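Local coordinates for eukaryotic translation initiation factor 2A (PDB 3WJ9), which probably directs binding of initiator methionyl-tRNA to 40S ribosomal subunits, in a codon-dependent manner, during early steps of protein synthesis on a few specific mRNAs, at residues H179-F184 / Y198-F203; E31-P36 / A54-I59; G334-F339 / T349-A354; K4-Y9 / F405-P410. All blocks are in the same frame, centred on the assembly; numbering follows the deposited sequence.

The four contacts are spread round the beta-propeller that forms the N-terminal part of this WD-repeat factor. Contact 4 pairs the two ends of the chain and so closes the ring, and the other three fall along the sequence between those ends. Contacts 1 and 3 each lie between the third strand of a blade and a neighbouring strand; they stand on opposite sides of the chain's centre, about 40 Å apart between centres. Contact 2 packs a connecting loop on the blade made of strands 37-42, 48-53, 57-61 and 67-71. Its centre is about 20 Å from that of contact 4, and contact 3 is about 21 Å from contact 4 on the same measure. None of the four touches another.

Contact 1: H179-F184 / Y198-F203; sequences HAVAVF and YSIPNF
Ala-180 and Val-181 pair with Ser-199 and Tyr-198 in an antiparallel beta hairpin, the second and third strands of a propeller blade. Val-181 and Tyr-198 form the hydrogen-bonded pair and satisfy each other's backbone twice: Val-181 N gives to Tyr-198 O at 2.8 Å, and Tyr-198 N gives back to Val-181 O at 3.0 Å. Ala-180 and Ser-199 are the adjoining non-hydrogen-bonded pair, where small side chains sit easily with CA atoms 4.4 Å apart. Past the strand end, the N-H of Ile-200 is still used, giving a longer but straight bond to His-179 O (3.3 Å, 166° at the hydrogen). The imidazole of His-179 leads away from the hairpin, and its NE2 is bonded to Asp-135 OD2 in the neighbouring blade, between its first two strands. Val-181, a beta-branched residue well suited to a strand, sends CG2 against Ile-200 CG1 at 3.7 Å, the two side chains crossing at about a right angle. Ile-200 also rests on Leu-138 of strand 138-143, so this corner faces the next blade. Having CG1 anti to its own carbonyl carbon (chi1 -64°) puts Ile-200 CG1 3.4 Å from His-179 O; Ile-200 CD1, one atom further, lies 3.6 Å from His-179 CB.

Contact 2: E31-P36 / A54-I59; sequences EAISEP and ATQVVI
Ile-33 reaches Val-58 with the long branch of its side chain; it contributes more buried surface than any other residue where the loop 31-36 meets residues 54-59, and Val-58 is its closest partner. CG1 of Ile-33 stands anti to its carbonyl carbon (chi1 -46°), and the extended second torsion (chi2 177°) carries CD1 outward to 3.5 Å from Val-58 CG2. The two side chains run antiparallel past one another, and Ile-33 CG1 lies 3.7 Å from the same methyl, Val-58 CG2. Ile-33 CD1 also touches the aliphatic start of Gln-56, 4.0 Å from its CB. The branched, wholly apolar side chain of isoleucine suits a loop residue that covers part of a sheet, and Ile-33 rests on Tyr-51 and Thr-53 of strand 48-53 as well. Two residues on, Glu-35 lies over the turn at Ala-54 and Thr-55. Its CB is 4.2 Å from Ala-54 N, and its CG is 3.8 Å from Thr-55 CB; the modelled approach of its carboxylate to the threonine hydroxyl is too close to be trusted. Pro-36 then leads the chain into strand 37-42. Thr-53 OG1 bonds Gln-56 O, tying the turn to itself. The arrangement is that of a four-stranded antiparallel propeller blade whose incoming loop packs on the hairpin of its second and third strands.

Contact 3: G334-F339 / T349-A354; sequences GSIDIF and TTVEAA
The carboxylate of Asp-337 is approached by Thr-350 from above its plane: Thr-350 OG1 donates to Asp-337 OD1 over 2.9 Å, from a direction 57° out of that plane. The other oxygen, OD2, forms a salt bridge with Arg-312. Asp-337 and Thr-350 are a non-hydrogen-bonded pair, and their side chains run together on one face of the sheet. Thr-350 OG1 is itself hydrogen-bonded to Lys-347 NZ. Ser-335 and Glu-352 share this polar face; Glu-352 is extended, and its CG passes 3.5 Å from Ser-335 OG.

The strands are the third and fourth of a propeller blade, running antiparallel at 163°. Ile-336 and Val-351 exchange both backbone hydrogen bonds, Val-351 N to Ile-336 O at 2.8 Å. Beyond the strand, Ala-353 N gives its hydrogen to Gly-334 O, which carries the pairing one step further.

Branched residues fill the other face, as suits extended strands. Val-351 CG2 meets Ile-336 CB at 3.6 Å, and Ile-336 and Ile-338 pack on Thr-370 and Leu-368 of the next blade. Thr-349 carries its hydroxyl on this face, and it is hydrogen-bonded to Ile-388 O and Thr-389 O in a loop of that blade. The contact is thus two-sided: a mainly apolar face, with the Thr-349 bonds, joins blade to blade, while on the polar face Arg-312 and nearby Lys-347 probably favour the ionised form of Asp-337.

Contact 4: K4-Y9 / F405-P410; sequences KSQFAY and FWRPRP
Arg-407 holds its guanidinium between Gln-6 on one face and a second arginine on the other: Gln-6 CB lies 3.7 Å above the plane toward its rim, and Arg-409 CZ 3.8 Å above its centre on the opposite side. Here the N-terminal strand 6-11 joins the C-terminal strand 401-406 in one antiparallel sheet, the ring closure, or Velcro, of a beta-propeller. A salt bridge from Arg-407 NH1 to Glu-63 probably offsets the closeness of two positive charges. Gln-6 suits its buried place because both ends of its amide are satisfied, NE2 by Thr-62 O and OE1 by Tyr-42 OH. Its backbone O accepts twice, from Arg-407 N at 2.8 Å and from a water that also donates to Arg-407 O. Phe-7 and Trp-406 form a T-shaped pair, the phenylalanine edge directed at the six-membered ring of the indole, with planes at 85° and centroids 5.8 Å apart. The carbonyls of Ser-5 and Gln-6 meet the indole at its edge, while its NE1 bonds Glu-360 O. Ala-8 and Phe-405 exchange both backbone bonds, and the small alanine fits against the large ring: Ala-8 CB sits 3.6 Å from Phe-405 CE1.

Contact 1: H179-F184 / Y198-F203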
loop_
_atom_site.group_PDB
_atom_site.type_symbol
_atom_site.label_atom_id
_atom_site.label_comp_id
_atom_site.label_asym_id
_atom_site.label_seq_id
_atom_site.Cartn_x
_atom_site.Cartn_y
_atom_site.Cartn_z
ATOM N N HIS A 179 2.258 15.708 -12.132
ATOM C CA HIS A 179 1.183 14.732 -12.025
ATOM C C HIS A 179 0.891 14.041 -13.354
ATOM O O HIS A 179 0.695 14.697 -14.375
ATOM C CB HIS A 179 -0.077 15.415 -11.496
ATOM C CG HIS A 179 0.195 16.461 -10.459
ATOM N ND1 HIS A 179 -0.438 17.686 -10.456
ATOM C CD2 HIS A 179 1.030 16.467 -9.394
ATOM C CE1 HIS A 179 -0.004 18.401 -9.434
ATOM N NE2 HIS A 179 0.889 17.684 -8.773
ATOM N N ALA A 180 0.869 12.713 -13.331
ATOM C CA ALA A 180 0.573 11.924 -14.522
ATOM C C ALA A 180 -0.335 10.746 -14.180
ATOM O O ALA A 180 -0.492 10.391 -13.014
ATOM C CB ALA A 180 1.857 11.435 -15.170
ATOM N N VAL A 181 -0.939 10.148 -15.204
ATOM C CA VAL A 181 -1.879 9.049 -15.003
ATOM C C VAL A 181 -1.507 7.831 -15.850
ATOM O O VAL A 181 -0.868 7.964 -16.894
ATOM C CB VAL A 181 -3.324 9.478 -15.347
ATOM C CG1 VAL A 181 -4.336 8.537 -14.705
ATOM C CG2 VAL A 181 -3.575 10.905 -14.900
ATOM N N ALA A 182 -1.900 6.649 -15.379
ATOM C CA ALA A 182 -1.777 5.405 -16.134
ATOM C C ALA A 182 -3.095 4.640 -16.054
ATOM O O ALA A 182 -3.643 4.464 -14.966
ATOM C CB ALA A 182 -0.639 4.566 -15.600
ATOM N N VAL A 183 -3.605 4.198 -17.202
ATOM C CA VAL A 183 -4.951 3.625 -17.284
ATOM C C VAL A 183 -4.957 2.293 -18.057
ATOM O O VAL A 183 -4.024 2.007 -18.807
ATOM C CB VAL A 183 -5.929 4.629 -17.953
ATOM C CG1 VAL A 183 -7.367 4.245 -17.689
ATOM C CG2 VAL A 183 -5.679 6.044 -17.448
ATOM N N PHE A 184 -5.998 1.482 -17.870
ATOM C CA PHE A 184 -6.089 0.170 -18.518
ATOM C C PHE A 184 -7.491 -0.150 -19.051
ATOM O O PHE A 184 -8.496 0.197 -18.433
ATOM C CB PHE A 184 -5.646 -0.925 -17.542
ATOM C CG PHE A 184 -5.785 -2.321 -18.086
ATOM C CD1 PHE A 184 -4.851 -2.829 -18.970
ATOM C CD2 PHE A 184 -6.841 -3.128 -17.699
ATOM C CE1 PHE A 184 -4.971 -4.111 -19.468
ATOM C CE2 PHE A 184 -6.965 -4.412 -18.194
ATOM C CZ PHE A 184 -6.030 -4.904 -19.078
ATOM N N TYR A 198 -1.041 9.296 -19.591
ATOM C CA TYR A 198 -1.346 10.684 -19.917
ATOM C C TYR A 198 -0.746 11.638 -18.894
ATOM O O TYR A 198 -0.742 11.353 -17.696
ATOM C CB TYR A 198 -2.861 10.909 -19.982
ATOM C CG TYR A 198 -3.533 10.401 -21.236
ATOM C CD1 TYR A 198 -3.982 9.091 -21.323
ATOM C CD2 TYR A 198 -3.753 11.242 -22.319
ATOM C CE1 TYR A 198 -4.608 8.626 -22.461
ATOM C CE2 TYR A 198 -4.382 10.784 -23.461
ATOM C CZ TYR A 198 -4.804 9.474 -23.528
ATOM O OH TYR A 198 -5.429 9.010 -24.663
ATOM N N SER A 199 -0.244 12.774 -19.363
ATOM C CA SER A 199 0.084 13.874 -18.466
ATOM C C SER A 199 -1.218 14.588 -18.126
ATOM O O SER A 199 -2.093 14.723 -18.984
ATOM C CB SER A 199 1.095 14.833 -19.101
ATOM O OG SER A 199 1.420 15.892 -18.216
ATOM N N ILE A 200 -1.360 15.024 -16.878
ATOM C CA ILE A 200 -2.605 15.653 -16.453
ATOM C C ILE A 200 -2.816 16.998 -17.164
ATOM O O ILE A 200 -3.932 17.283 -17.593
ATOM C CB ILE A 200 -2.669 15.807 -14.901
ATOM C CG1 ILE A 200 -2.668 14.421 -14.234
ATOM C CG2 ILE A 200 -3.897 16.615 -14.490
ATOM C CD1 ILE A 200 -3.283 14.397 -12.846
ATOM N N PRO A 201 -1.758 17.819 -17.303
ATOM C CA PRO A 201 -1.869 18.940 -18.242
ATOM C C PRO A 201 -2.336 18.524 -19.644
ATOM O O PRO A 201 -3.199 19.188 -20.217
ATOM C CB PRO A 201 -0.442 19.468 -18.305
ATOM C CG PRO A 201 0.101 19.206 -16.952
ATOM C CD PRO A 201 -0.570 17.957 -16.437
ATOM N N ASN A 202 -1.709 17.491 -20.190
ATOM C CA ASN A 202 -2.073 17.030 -21.509
ATOM C C ASN A 202 -3.021 15.853 -21.435
ATOM O O ASN A 202 -2.607 14.705 -21.295
ATOM C CB ASN A 202 -0.823 16.647 -22.304
ATOM C CG ASN A 202 0.379 17.499 -21.948
ATOM O OD1 ASN A 202 0.238 18.647 -21.525
ATOM N ND2 ASN A 202 1.571 16.940 -22.115
ATOM N N PHE A 203 -4.301 16.162 -21.570
ATOM C CA PHE A 203 -5.330 15.171 -21.862
ATOM C C PHE A 203 -5.337 14.913 -23.361
ATOM O O PHE A 203 -5.590 13.797 -23.822
ATOM C CB PHE A 203 -6.711 15.651 -21.397
ATOM C CG PHE A 203 -6.790 15.955 -19.923
ATOM C CD1 PHE A 203 -6.864 14.936 -18.989
ATOM C CD2 PHE A 203 -6.808 17.264 -19.477
ATOM C CE1 PHE A 203 -6.940 15.218 -17.634
ATOM C CE2 PHE A 203 -6.888 17.555 -18.127
ATOM C CZ PHE A 203 -6.950 16.527 -17.201
#

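Contact 2: E31-P36 / A54-I59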
loop_
_atom_site.group_PDB
_atom_site.type_symbol
_atom_site.label_atom_id
_atom_site.label_comp_id
_atom_site.label_asym_id
_atom_site.label_seq_id
_atom_site.Cartn_x
_atom_site.Cartn_y
_atom_site.Cartn_z
ATOM N N GLU A 31 -5.926 7.130 24.626
ATOM C CA GLU A 31 -6.865 6.103 25.066
ATOM C C GLU A 31 -7.924 5.890 23.981
ATOM O O GLU A 31 -8.293 6.830 23.275
ATOM C CB GLU A 31 -7.516 6.485 26.400
ATOM C CG GLU A 31 -8.609 5.527 26.849
ATOM C CD GLU A 31 -9.158 5.860 28.218
ATOM O OE1 GLU A 31 -10.313 6.324 28.295
ATOM O OE2 GLU A 31 -8.438 5.647 29.216
ATOM N N ALA A 32 -8.398 4.653 23.845
ATOM C CA ALA A 32 -9.341 4.292 22.788
ATOM C C ALA A 32 -10.794 4.626 23.138
ATOM O O ALA A 32 -11.078 5.155 24.211
ATOM C CB ALA A 32 -9.212 2.811 22.464
ATOM N N ILE A 33 -11.706 4.312 22.219
ATOM C CA ILE A 33 -13.136 4.548 22.421
ATOM C C ILE A 33 -13.756 3.416 23.242
ATOM O O ILE A 33 -13.185 2.328 23.334
ATOM C CB ILE A 33 -13.899 4.673 21.067
ATOM C CG1 ILE A 33 -13.157 5.581 20.092
ATOM C CG2 ILE A 33 -15.305 5.227 21.259
ATOM C CD1 ILE A 33 -13.835 5.673 18.738
ATOM N N SER A 34 -14.907 3.696 23.850
ATOM C CA SER A 34 -15.746 2.688 24.492
ATOM C C SER A 34 -15.866 1.413 23.665
ATOM O O SER A 34 -15.640 0.310 24.165
ATOM C CB SER A 34 -17.141 3.261 24.751
ATOM O OG SER A 34 -18.014 2.275 25.271
ATOM N N GLU A 35 -16.223 1.573 22.396
ATOM C CA GLU A 35 -16.358 0.443 21.486
ATOM C C GLU A 35 -15.006 -0.194 21.193
ATOM O O GLU A 35 -13.987 0.495 21.156
ATOM C CB GLU A 35 -17.011 0.885 20.176
ATOM C CG GLU A 35 -18.301 1.662 20.326
ATOM C CD GLU A 35 -19.515 0.767 20.470
ATOM O OE1 GLU A 35 -20.623 1.205 20.096
ATOM O OE2 GLU A 35 -19.365 -0.374 20.952
ATOM N N PRO A 36 -14.992 -1.519 20.982
ATOM C CA PRO A 36 -13.767 -2.191 20.543
ATOM C C PRO A 36 -13.369 -1.735 19.144
ATOM O O PRO A 36 -14.243 -1.537 18.301
ATOM C CB PRO A 36 -14.156 -3.673 20.556
ATOM C CG PRO A 36 -15.639 -3.671 20.383
ATOM C CD PRO A 36 -16.120 -2.456 21.120
ATOM N N ALA A 54 -17.275 0.680 16.036
ATOM C CA ALA A 54 -18.622 0.624 15.481
ATOM C C ALA A 54 -19.288 1.996 15.463
ATOM O O ALA A 54 -19.912 2.381 14.476
ATOM C CB ALA A 54 -19.473 -0.361 16.263
ATOM N N THR A 55 -19.144 2.735 16.558
ATOM C CA THR A 55 -19.843 4.002 16.721
ATOM C C THR A 55 -19.166 5.157 15.985
ATOM O O THR A 55 -19.827 5.932 15.294
ATOM C CB THR A 55 -19.970 4.371 18.215
ATOM O OG1 THR A 55 -20.548 3.275 18.932
ATOM C CG2 THR A 55 -20.846 5.597 18.398
ATOM N N GLN A 56 -17.849 5.270 16.141
ATOM C CA GLN A 56 -17.118 6.465 15.720
ATOM C C GLN A 56 -15.752 6.175 15.089
ATOM O O GLN A 56 -15.355 5.019 14.931
ATOM C CB GLN A 56 -16.935 7.396 16.923
ATOM C CG GLN A 56 -18.228 7.844 17.580
ATOM C CD GLN A 56 -18.037 8.461 18.954
ATOM O OE1 GLN A 56 -16.918 8.738 19.375
ATOM N NE2 GLN A 56 -19.141 8.654 19.672
ATOM N N VAL A 57 -15.047 7.241 14.713
ATOM C CA VAL A 57 -13.669 7.147 14.235
ATOM C C VAL A 57 -12.833 8.249 14.881
ATOM O O VAL A 57 -13.188 9.425 14.811
ATOM C CB VAL A 57 -13.571 7.263 12.698
ATOM C CG1 VAL A 57 -12.115 7.363 12.263
ATOM C CG2 VAL A 57 -14.245 6.079 12.025
ATOM N N VAL A 58 -11.723 7.872 15.508
ATOM C CA VAL A 58 -10.918 8.830 16.260
ATOM C C VAL A 58 -9.538 9.054 15.647
ATOM O O VAL A 58 -8.832 8.105 15.309
ATOM C CB VAL A 58 -10.755 8.381 17.727
ATOM C CG1 VAL A 58 -9.576 9.075 18.385
ATOM C CG2 VAL A 58 -12.026 8.665 18.498
ATOM N N ILE A 59 -9.170 10.324 15.504
ATOM C CA ILE A 59 -7.862 10.702 14.987
ATOM C C ILE A 59 -6.992 11.285 16.101
ATOM O O ILE A 59 -7.358 12.279 16.731
ATOM C CB ILE A 59 -7.987 11.725 13.847
ATOM C CG1 ILE A 59 -8.937 11.197 12.769
ATOM C CG2 ILE A 59 -6.621 12.041 13.265
ATOM C CD1 ILE A 59 -9.080 12.115 11.573
#

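Contact 3: G334-F339 / T349-A354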
loop_
_atom_site.group_PDB
_atom_site.type_symbol
_atom_site.label_atom_id
_atom_site.label_comp_id
_atom_site.label_asym_id
_atom_site.label_seq_id
_atom_site.Cartn_x
_atom_site.Cartn_y
_atom_site.Cartn_z
ATOM N N GLY A 334 8.443 -20.164 7.811
ATOM C CA GLY A 334 8.706 -18.932 7.093
ATOM C C GLY A 334 9.958 -18.221 7.565
ATOM O O GLY A 334 9.933 -17.492 8.553
ATOM N N SER A 335 11.058 -18.433 6.852
ATOM C CA SER A 335 12.325 -17.800 7.200
ATOM C C SER A 335 12.442 -16.412 6.583
ATOM O O SER A 335 11.593 -16.001 5.792
ATOM C CB SER A 335 13.499 -18.674 6.757
ATOM O OG SER A 335 13.470 -19.932 7.407
ATOM N N ILE A 336 13.494 -15.691 6.960
ATOM C CA ILE A 336 13.757 -14.359 6.421
ATOM C C ILE A 336 15.252 -14.158 6.175
ATOM O O ILE A 336 16.075 -14.443 7.047
ATOM C CB ILE A 336 13.250 -13.243 7.368
ATOM C CG1 ILE A 336 11.727 -13.288 7.507
ATOM C CG2 ILE A 336 13.686 -11.872 6.867
ATOM C CD1 ILE A 336 11.160 -12.188 8.377
ATOM N N ASP A 337 15.596 -13.673 4.985
ATOM C CA ASP A 337 16.977 -13.344 4.653
ATOM C C ASP A 337 17.099 -11.859 4.323
ATOM O O ASP A 337 16.179 -11.269 3.759
ATOM C CB ASP A 337 17.470 -14.190 3.476
ATOM C CG ASP A 337 17.557 -15.663 3.813
ATOM O OD1 ASP A 337 17.588 -15.995 5.015
ATOM O OD2 ASP A 337 17.601 -16.490 2.876
ATOM N N ILE A 338 18.230 -11.256 4.679
ATOM C CA ILE A 338 18.465 -9.846 4.374
ATOM C C ILE A 338 19.789 -9.654 3.634
ATOM O O ILE A 338 20.855 -10.014 4.134
ATOM C CB ILE A 338 18.458 -8.977 5.648
ATOM C CG1 ILE A 338 17.070 -8.997 6.292
ATOM C CG2 ILE A 338 18.860 -7.549 5.321
ATOM C CD1 ILE A 338 16.949 -8.115 7.513
ATOM N N PHE A 339 19.702 -9.083 2.436
ATOM C CA PHE A 339 20.863 -8.894 1.575
ATOM C C PHE A 339 21.231 -7.417 1.457
ATOM O O PHE A 339 20.414 -6.541 1.741
ATOM C CB PHE A 339 20.599 -9.493 0.192
ATOM C CG PHE A 339 20.268 -10.961 0.222
ATOM C CD1 PHE A 339 18.970 -11.394 0.442
ATOM C CD2 PHE A 339 21.261 -11.907 0.036
ATOM C CE1 PHE A 339 18.670 -12.743 0.473
ATOM C CE2 PHE A 339 20.968 -13.254 0.066
ATOM C CZ PHE A 339 19.672 -13.674 0.284
ATOM N N THR A 349 22.187 -11.545 7.511
ATOM C CA THR A 349 21.224 -12.018 8.490
ATOM C C THR A 349 20.258 -13.049 7.914
ATOM O O THR A 349 19.721 -12.875 6.820
ATOM C CB THR A 349 20.411 -10.837 9.069
ATOM O OG1 THR A 349 21.293 -9.929 9.740
ATOM C CG2 THR A 349 19.367 -11.329 10.055
ATOM N N THR A 350 20.066 -14.133 8.657
ATOM C CA THR A 350 18.996 -15.081 8.388
ATOM C C THR A 350 18.219 -15.322 9.674
ATOM O O THR A 350 18.778 -15.791 10.665
ATOM C CB THR A 350 19.525 -16.425 7.849
ATOM O OG1 THR A 350 20.093 -16.237 6.548
ATOM C CG2 THR A 350 18.393 -17.442 7.756
ATOM N N VAL A 351 16.938 -14.970 9.665
ATOM C CA VAL A 351 16.058 -15.268 10.789
ATOM C C VAL A 351 14.846 -16.032 10.289
ATOM O O VAL A 351 14.529 -15.999 9.101
ATOM C CB VAL A 351 15.585 -13.994 11.526
ATOM C CG1 VAL A 351 16.759 -13.082 11.831
ATOM C CG2 VAL A 351 14.532 -13.257 10.714
ATOM N N GLU A 352 14.169 -16.730 11.191
ATOM C CA GLU A 352 12.926 -17.379 10.818
ATOM C C GLU A 352 11.768 -16.792 11.601
ATOM O O GLU A 352 11.883 -16.503 12.792
ATOM C CB GLU A 352 12.997 -18.891 11.035
ATOM C CG GLU A 352 11.773 -19.621 10.500
ATOM C CD GLU A 352 11.813 -21.112 10.751
ATOM O OE1 GLU A 352 12.827 -21.599 11.288
ATOM O OE2 GLU A 352 10.830 -21.799 10.401
ATOM N N ALA A 353 10.655 -16.599 10.908
ATOM C CA ALA A 353 9.416 -16.186 11.539
ATOM C C ALA A 353 8.293 -17.026 10.957
ATOM O O ALA A 353 7.600 -16.606 10.032
ATOM C CB ALA A 353 9.162 -14.706 11.324
ATOM N N ALA A 354 8.156 -18.239 11.483
ATOM C CA ALA A 354 7.126 -19.167 11.040
ATOM C C ALA A 354 5.752 -18.525 11.144
ATOM O O ALA A 354 5.472 -17.801 12.101
ATOM C CB ALA A 354 7.180 -20.445 11.857
#

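Contact 4: K4-Y9 / F405-P410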
loop_
_atom_site.group_PDB
_atom_site.type_symbol
_atom_site.label_atom_id
_atom_site.label_comp_id
_atom_site.label_asym_id
_atom_site.label_seq_id
_atom_site.Cartn_x
_atom_site.Cartn_y
_atom_site.Cartn_z
ATOM N N LYS A 4 11.780 8.401 18.600
ATOM C CA LYS A 4 11.131 7.218 19.140
ATOM C C LYS A 4 10.768 6.253 18.014
ATOM O O LYS A 4 10.262 6.661 16.972
ATOM C CB LYS A 4 9.887 7.622 19.933
ATOM C CG LYS A 4 8.920 8.479 19.134
ATOM C CD LYS A 4 7.725 8.932 19.953
ATOM C CE LYS A 4 8.120 9.950 21.008
ATOM N NZ LYS A 4 6.932 10.459 21.748
ATOM N N SER A 5 11.041 4.969 18.214
ATOM C CA SER A 5 10.701 3.967 17.208
ATOM C C SER A 5 9.273 3.464 17.418
ATOM O O SER A 5 9.068 2.336 17.859
ATOM C CB SER A 5 11.690 2.798 17.252
ATOM O OG SER A 5 13.031 3.255 17.273
ATOM N N GLN A 6 8.288 4.300 17.095
ATOM C CA GLN A 6 6.895 3.992 17.415
ATOM C C GLN A 6 6.236 3.075 16.391
ATOM O O GLN A 6 6.464 3.194 15.188
ATOM C CB GLN A 6 6.069 5.280 17.548
ATOM C CG GLN A 6 4.619 5.040 17.989
ATOM C CD GLN A 6 3.766 6.300 17.996
ATOM O OE1 GLN A 6 2.575 6.258 17.684
ATOM N NE2 GLN A 6 4.369 7.424 18.363
ATOM N N PHE A 7 5.421 2.155 16.894
ATOM C CA PHE A 7 4.551 1.338 16.060
ATOM C C PHE A 7 3.171 1.268 16.703
ATOM O O PHE A 7 3.009 1.619 17.870
ATOM C CB PHE A 7 5.133 -0.065 15.866
ATOM C CG PHE A 7 5.257 -0.855 17.139
ATOM C CD1 PHE A 7 6.421 -0.804 17.887
ATOM C CD2 PHE A 7 4.219 -1.662 17.578
ATOM C CE1 PHE A 7 6.545 -1.531 19.057
ATOM C CE2 PHE A 7 4.336 -2.391 18.747
ATOM C CZ PHE A 7 5.503 -2.326 19.486
ATOM N N ALA A 8 2.178 0.822 15.943
ATOM C CA ALA A 8 0.830 0.662 16.472
ATOM C C ALA A 8 0.454 -0.808 16.535
ATOM O O ALA A 8 1.030 -1.630 15.828
ATOM C CB ALA A 8 -0.170 1.425 15.623
ATOM N N TYR A 9 -0.510 -1.137 17.386
ATOM C CA TYR A 9 -1.011 -2.502 17.465
ATOM C C TYR A 9 -2.507 -2.501 17.732
ATOM O O TYR A 9 -3.030 -1.600 18.387
ATOM C CB TYR A 9 -0.283 -3.295 18.556
ATOM C CG TYR A 9 -0.677 -2.916 19.968
ATOM C CD1 TYR A 9 -0.033 -1.885 20.634
ATOM C CD2 TYR A 9 -1.689 -3.598 20.637
ATOM C CE1 TYR A 9 -0.389 -1.536 21.923
ATOM C CE2 TYR A 9 -2.052 -3.255 21.924
ATOM C CZ TYR A 9 -1.398 -2.225 22.564
ATOM O OH TYR A 9 -1.756 -1.880 23.847
ATOM N N PHE A 405 2.023 -2.273 13.013
ATOM C CA PHE A 405 2.793 -1.591 11.978
ATOM C C PHE A 405 3.542 -0.374 12.506
ATOM O O PHE A 405 3.089 0.292 13.436
ATOM C CB PHE A 405 1.870 -1.173 10.828
ATOM C CG PHE A 405 0.517 -0.690 11.279
ATOM C CD1 PHE A 405 0.346 0.605 11.737
ATOM C CD2 PHE A 405 -0.586 -1.527 11.232
ATOM C CE1 PHE A 405 -0.895 1.053 12.154
ATOM C CE2 PHE A 405 -1.830 -1.085 11.644
ATOM C CZ PHE A 405 -1.985 0.207 12.107
ATOM N N TRP A 406 4.691 -0.094 11.896
ATOM C CA TRP A 406 5.503 1.069 12.240
ATOM C C TRP A 406 4.786 2.382 11.957
ATOM O O TRP A 406 3.955 2.463 11.051
ATOM C CB TRP A 406 6.819 1.050 11.460
ATOM C CG TRP A 406 7.753 -0.052 11.828
ATOM C CD1 TRP A 406 8.097 -1.124 11.061
ATOM C CD2 TRP A 406 8.482 -0.181 13.051
ATOM N NE1 TRP A 406 8.993 -1.919 11.733
ATOM C CE2 TRP A 406 9.245 -1.362 12.959
ATOM C CE3 TRP A 406 8.562 0.584 14.218
ATOM C CZ2 TRP A 406 10.076 -1.795 13.990
ATOM C CZ3 TRP A 406 9.387 0.153 15.239
ATOM C CH2 TRP A 406 10.133 -1.025 15.118
ATOM N N ARG A 407 5.117 3.409 12.733
ATOM C CA ARG A 407 4.700 4.765 12.415
ATOM C C ARG A 407 5.691 5.349 11.417
ATOM O O ARG A 407 6.839 5.623 11.771
ATOM C CB ARG A 407 4.630 5.630 13.671
ATOM C CG ARG A 407 4.283 7.078 13.394
ATOM C CD ARG A 407 4.667 7.963 14.560
ATOM N NE ARG A 407 6.097 7.902 14.838
ATOM C CZ ARG A 407 6.714 8.665 15.734
ATOM N NH1 ARG A 407 6.024 9.552 16.436
ATOM N NH2 ARG A 407 8.021 8.545 15.923
ATOM N N PRO A 408 5.253 5.537 10.163
ATOM C CA PRO A 408 6.142 5.954 9.071
ATOM C C PRO A 408 6.683 7.373 9.237
ATOM O O PRO A 408 5.920 8.290 9.536
ATOM C CB PRO A 408 5.240 5.866 7.837
ATOM C CG PRO A 408 3.866 6.071 8.368
ATOM C CD PRO A 408 3.854 5.420 9.720
ATOM N N ARG A 409 7.989 7.541 9.049
ATOM C CA ARG A 409 8.613 8.860 9.092
ATOM C C ARG A 409 9.332 9.128 7.772
ATOM O O ARG A 409 9.898 8.212 7.178
ATOM C CB ARG A 409 9.600 8.969 10.257
ATOM C CG ARG A 409 9.114 8.388 11.580
ATOM C CD ARG A 409 7.766 8.947 12.010
ATOM N NE ARG A 409 7.818 10.362 12.361
ATOM C CZ ARG A 409 6.746 11.088 12.665
ATOM N NH1 ARG A 409 5.543 10.531 12.656
ATOM N NH2 ARG A 409 6.875 12.370 12.977
ATOM N N PRO A 410 9.319 10.391 7.314
ATOM C CA PRO A 410 9.936 10.769 6.038
ATOM C C PRO A 410 11.338 11.366 6.174
ATOM O O PRO A 410 11.535 12.329 6.918
ATOM C CB PRO A 410 8.965 11.819 5.492
ATOM C CG PRO A 410 8.288 12.407 6.731
ATOM C CD PRO A 410 8.612 11.529 7.922
HETATM O O HOH W 1 8.330 4.930 13.886
#